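Cupin 2, conserved barrel (PDB 2OZJ) is of unknown function but belongs to the cupin superfamily, whose conserved beta-barrel commonly holds a metal or small-molecule site, and assembles here as a dimer. Local coordinates at residues A[6-11]-A[30-35]; A[20-25]-A[42-47]; A[57-62]-A[88-93]. One frame throughout, in Å; residues are numbered along the deposited sequence.

Contact 1 (A[6-11]-A[30-35]); sequences KNLPQE and MALAQS
Lys6 sets CG in the crowded position between its backbone N and carbonyl carbon (chi1 64°) and then runs fully extended, so that its chain lies along the edge of strand 28-34 toward Gln34. Gln34, with CG anti to its backbone N, bends at chi2 (110°) and turns its amide to meet the ammonium. Lys6 NZ donates to Gln34 OE1 at 3.1 Å, nearly along the C=O axis. On the way Lys6 CE passes 3.7 Å from Ala31 CB, a van der Waals contact of methylene and methyl. The backbone of Lys6 joins in, its N bonded to Leu32 O at 2.9 Å from above the carbonyl plane. In return Leu32 CA makes a CA-H...O contact with Lys6 O. An alanine in place of Lys6 removes the ammonium and the methylenes beyond CB, which would probably leave Gln34 OE1 without this donor and Ala31 CB less covered. Next along, Asn7 places CG beside its backbone N, and ND2 donates to Ala31 O at 2.9 Å with the acceptor close to the amide plane. The selenomethionine Met30 crosses Asn7 obliquely, SE lying 3.8 Å from Asn7 CB and CE reaching Asn7 O. Deeper in, Leu8 CD2 meets Leu32 CD2 at 4.1 Å, the two chains at about a right angle. Leu8 also packs on Met87 of the second subunit, and Leu32 on Ile40 and Leu42. The arrangement is that of an N-terminal arm leaving the short strand 4-5 along the edge of a cupin barrel sheet, where it also meets the partner subunit.

Contact 2 (A[20-25]-A[42-47]); sequences IEAREN and LFSFAD
Ser44 OG is held by two hydrogen bonds, giving one and receiving one. It donates to Glu21 O at 2.6 Å, in the carbonyl plane, and accepts from a water that lies 2.8 Å from OG. The same water accepts a hydrogen bond from Arg23 N, so the hydroxyl holds the loop directly at Glu21 and through water at Arg23. The torsion responsible is chi1 of Ser44 (68°), which puts OG in the crowded position between backbone N and carbonyl carbon; its CB points toward the loop. The two segments run nearly in the same direction, 11° apart, yet the polar links between them pass through this side chain and through water instead of direct backbone pairing. A second water accepts from Ala46 N at 2.8 Å and donates weakly to Glu24 O. Beside it, Ala46 CB lies 3.3 Å from Glu24 O. At the buried end Ile20, with CG1 anti to the backbone N, lays CD1 4.1 Å from Leu42 CB. At the outer end Glu24 OE2 and Asp47 OD2 are 3.9 Å apart, their carboxylate planes turned by 74°; this might raise the proton affinity of one, an effect that the bond from Gly100 N to Asp47 OD1 and a long, weak ion pair of Glu24 OE1 with Arg101 would offset. Phe43 and Phe45 direct their CB atoms away from the loop, Phe45 meeting Phe102 edge-to-face. This is a connecting loop laid along strand 38-46 of an antiparallel cupin sheet.

Contact 3 (A[57-62]-A[88-93]); sequences FGDTLY and VPAHKI
An antiparallel bridge of the cupin barrel joins Thr60 to Val88, a hydrogen-bonded pair at the end of strand 84-88, the outermost of the sheet within this chain. Val88 N donates to Thr60 O at 2.8 Å, in the carbonyl plane, and Thr60 N returns a bond to Val88 O from above that carbonyl's plane. Just past the bridge, Asp59 takes over from the backbone: Ala90 N donates almost straight (173°) to the anti lone pair of Asp59 OD1, 2.8 Å away. Asp59 CG sits beside its own backbone N (chi1 -65°), and the other oxygen, OD2, accepts from Leu5 N of the second subunit, so the carboxylate links the turn to that subunit. One water bridges the two segments, donating to Gly58 O at 2.6 Å and to Val88 O, and accepting from Thr60 OG1, which also bonds Thr108 OG1. On the face that carries Thr60 and Val88, Val88 CG2 lies at the edge of the Tyr62 ring, 3.9 Å from CE2, while Thr60 CG2 covers one of its faces. The hydroxyl of Tyr62 is bonded to His94 NE2, which fixes the far end of the ring. Outward, a type II turn from Pro89 to Lys92, closed by Lys92 N on Pro89 O, swings His91 against Phe57. The two rings, with planes at 88°, meet obliquely, and His91 NE2 comes to 3.2 Å from Phe57 CD1.

How the contacts relate
All three contacts reach the same antiparallel sheet, but at different places. Contact 1 lies on strand 28-34 and contact 2 on its neighbour 38-46, and they touch through a probable hydrogen bond from Leu42 N to Met30 O and packing of Leu32 on Leu42. Contact 3 lies about 22 Å from each, centre to centre, and sits across the chain's centre from contact 2. Every one is partly buried. Contact 1 is the most peripheral, with side-chain amide and ammonium groups gripping an edge; contact 2 relies on a serine and waters; contact 3 alone has a true beta bridge. Contacts 1 and 3 also meet the second subunit, whereas contact 2 does not.

Contact 1 (A[6-11]-A[30-35])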
# COMPACT_ATOMS: atom_id res chain seq x y z
N LYS A 6 -8.37 -5.13 8.20
CA LYS A 6 -8.65 -6.54 8.38
C LYS A 6 -7.92 -7.42 7.36
O LYS A 6 -7.41 -6.94 6.37
CB LYS A 6 -10.17 -6.81 8.31
CG LYS A 6 -10.78 -6.48 6.96
CD LYS A 6 -12.22 -6.96 6.87
CE LYS A 6 -12.79 -6.70 5.48
NZ LYS A 6 -14.12 -7.39 5.31
N ASN A 7 -7.92 -8.72 7.67
CA ASN A 7 -7.36 -9.75 6.83
C ASN A 7 -5.87 -9.60 6.55
O ASN A 7 -5.36 -10.02 5.49
CB ASN A 7 -8.17 -9.90 5.53
CG ASN A 7 -9.58 -10.35 5.78
OD1 ASN A 7 -9.87 -11.11 6.71
ND2 ASN A 7 -10.51 -9.83 4.96
N LEU A 8 -5.17 -9.06 7.56
CA LEU A 8 -3.73 -8.80 7.49
C LEU A 8 -3.03 -9.37 8.70
O LEU A 8 -3.63 -9.38 9.80
CB LEU A 8 -3.45 -7.29 7.45
CG LEU A 8 -3.86 -6.57 6.16
CD1 LEU A 8 -4.09 -5.07 6.45
CD2 LEU A 8 -2.80 -6.83 5.08
N PRO A 9 -1.78 -9.84 8.52
CA PRO A 9 -1.15 -10.40 9.72
C PRO A 9 -0.85 -9.37 10.80
O PRO A 9 -0.49 -8.22 10.49
CB PRO A 9 0.14 -11.02 9.19
CG PRO A 9 0.41 -10.41 7.90
CD PRO A 9 -0.88 -9.87 7.35
N GLN A 10 -1.02 -9.78 12.06
CA GLN A 10 -0.74 -8.92 13.19
C GLN A 10 0.39 -9.43 14.04
O GLN A 10 0.96 -8.66 14.82
CB GLN A 10 -1.98 -8.77 14.06
CG GLN A 10 -3.11 -8.03 13.38
CD GLN A 10 -4.33 -7.96 14.25
OE1 GLN A 10 -4.22 -7.81 15.47
NE2 GLN A 10 -5.50 -8.11 13.64
N GLU A 11 0.72 -10.72 13.92
CA GLU A 11 1.79 -11.26 14.73
C GLU A 11 2.99 -11.79 13.96
O GLU A 11 4.07 -11.83 14.51
CB GLU A 11 1.28 -12.37 15.65
CG GLU A 11 -0.21 -12.26 15.99
CD GLU A 11 -0.55 -12.87 17.32
OE1 GLU A 11 0.27 -12.74 18.27
OE2 GLU A 11 -1.64 -13.49 17.41
N MSE A 30 -9.74 -9.82 -2.02
CA MSE A 30 -9.79 -9.80 -0.56
C MSE A 30 -9.83 -8.37 -0.07
O MSE A 30 -8.97 -7.57 -0.50
CB MSE A 30 -8.59 -10.54 0.02
CG MSE A 30 -8.68 -10.66 1.53
SE MSE A 30 -7.63 -12.01 2.38
CE MSE A 30 -5.91 -11.15 2.14
N ALA A 31 -10.83 -8.02 0.74
CA ALA A 31 -10.88 -6.69 1.35
C ALA A 31 -9.89 -6.63 2.52
O ALA A 31 -9.82 -7.58 3.34
CB ALA A 31 -12.24 -6.37 1.83
N LEU A 32 -9.15 -5.53 2.60
CA LEU A 32 -8.23 -5.27 3.71
C LEU A 32 -8.72 -4.16 4.63
O LEU A 32 -8.06 -3.83 5.59
CB LEU A 32 -6.84 -4.93 3.19
CG LEU A 32 -6.15 -5.90 2.20
CD1 LEU A 32 -4.76 -5.36 1.82
CD2 LEU A 32 -6.10 -7.35 2.76
N ALA A 33 -9.88 -3.59 4.34
CA ALA A 33 -10.48 -2.58 5.21
C ALA A 33 -11.99 -2.73 5.19
O ALA A 33 -12.57 -3.14 4.17
CB ALA A 33 -10.11 -1.17 4.73
N GLN A 34 -12.59 -2.45 6.35
CA GLN A 34 -14.00 -2.21 6.47
C GLN A 34 -14.13 -0.71 6.80
O GLN A 34 -13.83 -0.28 7.91
CB GLN A 34 -14.58 -3.08 7.59
CG GLN A 34 -16.09 -3.13 7.64
CD GLN A 34 -16.65 -4.47 7.23
OE1 GLN A 34 -15.93 -5.36 6.78
NE2 GLN A 34 -17.96 -4.63 7.40
N SER A 35 -14.48 0.08 5.80
CA SER A 35 -14.49 1.54 5.93
C SER A 35 -15.46 2.17 4.93
O SER A 35 -15.69 1.63 3.86
CB SER A 35 -13.09 2.09 5.75
OG SER A 35 -13.09 3.50 5.66

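Contact 2 (A[20-25]-A[42-47])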
# COMPACT_ATOMS: atom_id res chain seq x y z
N ILE A 20 -2.68 -13.65 -1.31
CA ILE A 20 -3.66 -13.99 -2.36
C ILE A 20 -2.99 -14.87 -3.43
O ILE A 20 -1.85 -14.62 -3.83
CB ILE A 20 -4.32 -12.71 -2.96
CG1 ILE A 20 -5.61 -13.03 -3.72
CG2 ILE A 20 -3.38 -11.91 -3.88
CD1 ILE A 20 -6.44 -11.79 -3.99
N GLU A 21 -3.68 -15.90 -3.88
CA GLU A 21 -3.19 -16.68 -5.02
C GLU A 21 -3.47 -15.98 -6.35
O GLU A 21 -4.22 -15.01 -6.38
CB GLU A 21 -3.81 -18.07 -5.03
CG GLU A 21 -3.41 -18.84 -3.78
CD GLU A 21 -4.40 -19.94 -3.41
OE1 GLU A 21 -5.54 -19.63 -3.01
OE2 GLU A 21 -4.04 -21.11 -3.53
N ALA A 22 -2.83 -16.44 -7.42
CA ALA A 22 -3.16 -15.99 -8.73
C ALA A 22 -3.61 -17.24 -9.52
O ALA A 22 -3.19 -18.39 -9.27
CB ALA A 22 -1.98 -15.16 -9.36
N ARG A 23 -4.61 -17.05 -10.36
CA ARG A 23 -5.18 -18.15 -11.11
C ARG A 23 -5.30 -17.68 -12.55
O ARG A 23 -5.48 -16.50 -12.82
CB ARG A 23 -6.54 -18.55 -10.55
CG ARG A 23 -6.53 -19.17 -9.14
CD ARG A 23 -6.44 -20.68 -9.22
NE ARG A 23 -6.51 -21.33 -7.92
CZ ARG A 23 -5.51 -21.41 -7.04
NH1 ARG A 23 -4.31 -20.89 -7.30
NH2 ARG A 23 -5.71 -22.02 -5.88
N GLU A 24 -5.22 -18.62 -13.48
CA GLU A 24 -5.34 -18.31 -14.90
C GLU A 24 -6.77 -17.89 -15.26
O GLU A 24 -6.99 -16.98 -16.05
CB GLU A 24 -4.99 -19.58 -15.71
CG GLU A 24 -4.72 -19.32 -17.17
CD GLU A 24 -3.52 -18.40 -17.41
OE1 GLU A 24 -2.63 -18.28 -16.55
OE2 GLU A 24 -3.49 -17.79 -18.50
N ASN A 25 -7.73 -18.59 -14.69
CA ASN A 25 -9.10 -18.49 -15.19
C ASN A 25 -10.09 -17.98 -14.16
O ASN A 25 -11.29 -17.96 -14.44
CB ASN A 25 -9.54 -19.87 -15.71
CG ASN A 25 -8.74 -20.30 -16.93
OD1 ASN A 25 -8.43 -19.48 -17.77
ND2 ASN A 25 -8.42 -21.56 -17.02
N LEU A 42 -7.03 -6.43 -2.19
CA LEU A 42 -6.09 -7.21 -2.99
C LEU A 42 -6.88 -7.91 -4.10
O LEU A 42 -7.96 -8.44 -3.85
CB LEU A 42 -5.37 -8.29 -2.17
CG LEU A 42 -4.35 -7.89 -1.14
CD1 LEU A 42 -3.70 -9.17 -0.56
CD2 LEU A 42 -3.35 -6.86 -1.76
N PHE A 43 -6.34 -7.94 -5.31
CA PHE A 43 -6.96 -8.61 -6.43
C PHE A 43 -5.92 -9.40 -7.17
O PHE A 43 -4.73 -8.99 -7.24
CB PHE A 43 -7.53 -7.65 -7.47
CG PHE A 43 -8.64 -6.83 -7.00
CD1 PHE A 43 -9.94 -7.36 -6.90
CD2 PHE A 43 -8.45 -5.51 -6.68
CE1 PHE A 43 -11.02 -6.55 -6.46
CE2 PHE A 43 -9.54 -4.73 -6.20
CZ PHE A 43 -10.81 -5.25 -6.10
N SER A 44 -6.36 -10.48 -7.80
CA SER A 44 -5.55 -11.17 -8.79
C SER A 44 -6.42 -11.69 -9.91
O SER A 44 -7.55 -12.14 -9.66
CB SER A 44 -4.82 -12.30 -8.14
OG SER A 44 -5.70 -13.31 -7.74
N PHE A 45 -5.91 -11.60 -11.13
CA PHE A 45 -6.49 -12.26 -12.28
C PHE A 45 -5.47 -12.31 -13.40
O PHE A 45 -4.35 -11.80 -13.25
CB PHE A 45 -7.82 -11.63 -12.71
CG PHE A 45 -7.75 -10.18 -13.09
CD1 PHE A 45 -7.81 -9.20 -12.12
CD2 PHE A 45 -7.70 -9.80 -14.44
CE1 PHE A 45 -7.77 -7.86 -12.47
CE2 PHE A 45 -7.67 -8.47 -14.81
CZ PHE A 45 -7.70 -7.49 -13.82
N ALA A 46 -5.88 -12.89 -14.52
CA ALA A 46 -4.98 -13.05 -15.65
C ALA A 46 -5.65 -12.42 -16.85
O ALA A 46 -6.87 -12.50 -17.02
CB ALA A 46 -4.71 -14.53 -15.92
N ASP A 47 -4.84 -11.78 -17.70
CA ASP A 47 -5.31 -11.26 -18.99
C ASP A 47 -6.58 -10.36 -18.83
O ASP A 47 -6.62 -9.50 -17.93
CB ASP A 47 -5.44 -12.45 -19.95
CG ASP A 47 -4.07 -13.16 -20.17
OD1 ASP A 47 -3.02 -12.47 -20.22
OD2 ASP A 47 -4.02 -14.39 -20.30
O HOH W 1 -6.40 -14.98 -9.94
O HOH W 2 -7.97 -14.78 -14.29

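Contact 3 (A[57-62]-A[88-93])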
# COMPACT_ATOMS: atom_id res chain seq x y z
N PHE A 57 -15.35 7.71 -8.07
CA PHE A 57 -15.69 9.07 -7.66
C PHE A 57 -14.53 9.69 -6.89
O PHE A 57 -14.44 10.92 -6.78
CB PHE A 57 -16.99 9.10 -6.85
CG PHE A 57 -18.23 8.92 -7.71
CD1 PHE A 57 -18.81 10.01 -8.35
CD2 PHE A 57 -18.81 7.66 -7.89
CE1 PHE A 57 -19.94 9.85 -9.15
CE2 PHE A 57 -19.94 7.51 -8.68
CZ PHE A 57 -20.51 8.61 -9.31
N GLY A 58 -13.63 8.83 -6.41
CA GLY A 58 -12.45 9.26 -5.70
C GLY A 58 -11.19 8.76 -6.36
O GLY A 58 -11.21 7.91 -7.25
N ASP A 59 -10.07 9.29 -5.89
CA ASP A 59 -8.74 8.89 -6.35
C ASP A 59 -8.43 7.45 -5.96
O ASP A 59 -8.86 6.98 -4.91
CB ASP A 59 -7.67 9.81 -5.75
CG ASP A 59 -7.77 11.24 -6.22
OD1 ASP A 59 -8.45 11.54 -7.22
OD2 ASP A 59 -7.12 12.08 -5.57
N THR A 60 -7.66 6.78 -6.82
CA THR A 60 -7.24 5.41 -6.64
C THR A 60 -5.76 5.29 -6.84
O THR A 60 -5.21 5.95 -7.71
CB THR A 60 -7.90 4.51 -7.68
OG1 THR A 60 -9.31 4.66 -7.53
CG2 THR A 60 -7.53 3.06 -7.48
N LEU A 61 -5.09 4.52 -6.00
CA LEU A 61 -3.73 4.08 -6.30
C LEU A 61 -3.71 2.58 -6.49
O LEU A 61 -4.27 1.81 -5.70
CB LEU A 61 -2.72 4.50 -5.24
CG LEU A 61 -2.46 3.74 -3.93
CD1 LEU A 61 -1.77 2.37 -4.17
CD2 LEU A 61 -1.59 4.56 -2.99
N TYR A 62 -3.02 2.18 -7.54
CA TYR A 62 -2.75 0.77 -7.89
C TYR A 62 -1.26 0.48 -7.62
O TYR A 62 -0.37 1.24 -8.03
CB TYR A 62 -3.04 0.50 -9.35
CG TYR A 62 -4.46 0.63 -9.72
CD1 TYR A 62 -5.36 -0.32 -9.33
CD2 TYR A 62 -4.93 1.71 -10.47
CE1 TYR A 62 -6.70 -0.22 -9.66
CE2 TYR A 62 -6.29 1.81 -10.80
CZ TYR A 62 -7.15 0.84 -10.40
OH TYR A 62 -8.49 0.91 -10.71
N VAL A 88 -4.61 6.94 -10.27
CA VAL A 88 -5.62 7.29 -11.26
C VAL A 88 -6.66 8.19 -10.59
O VAL A 88 -7.35 7.76 -9.66
CB VAL A 88 -6.28 6.01 -11.87
CG1 VAL A 88 -7.35 6.37 -12.87
CG2 VAL A 88 -5.21 5.11 -12.53
N PRO A 89 -6.76 9.46 -11.02
CA PRO A 89 -7.62 10.40 -10.31
C PRO A 89 -9.12 10.13 -10.45
O PRO A 89 -9.54 9.50 -11.41
CB PRO A 89 -7.25 11.77 -10.91
CG PRO A 89 -6.61 11.47 -12.20
CD PRO A 89 -6.02 10.10 -12.12
N ALA A 90 -9.88 10.59 -9.47
CA ALA A 90 -11.34 10.57 -9.50
C ALA A 90 -11.87 10.94 -10.86
O ALA A 90 -11.42 11.91 -11.48
CB ALA A 90 -11.92 11.53 -8.46
N HIS A 91 -12.82 10.14 -11.33
CA HIS A 91 -13.53 10.36 -12.59
C HIS A 91 -12.73 10.11 -13.87
O HIS A 91 -13.22 10.35 -14.95
CB HIS A 91 -14.18 11.77 -12.60
CG HIS A 91 -15.18 11.96 -11.50
ND1 HIS A 91 -15.02 12.87 -10.49
CD2 HIS A 91 -16.34 11.30 -11.23
CE1 HIS A 91 -16.05 12.80 -9.66
NE2 HIS A 91 -16.86 11.85 -10.08
N LYS A 92 -11.52 9.57 -13.77
CA LYS A 92 -10.78 9.16 -14.95
C LYS A 92 -11.25 7.74 -15.28
O LYS A 92 -11.12 6.81 -14.47
CB LYS A 92 -9.27 9.23 -14.70
CG LYS A 92 -8.36 8.94 -15.92
CD LYS A 92 -8.54 9.91 -17.09
CE LYS A 92 -8.39 11.38 -16.70
NZ LYS A 92 -7.36 11.61 -15.65
N ILE A 93 -11.84 7.58 -16.46
CA ILE A 93 -12.30 6.28 -16.93
C ILE A 93 -11.07 5.48 -17.32
O ILE A 93 -10.21 5.99 -18.03
CB ILE A 93 -13.25 6.43 -18.16
CG1 ILE A 93 -14.49 7.23 -17.77
CG2 ILE A 93 -13.64 5.07 -18.68
O HOH W 3 -10.05 6.86 -9.35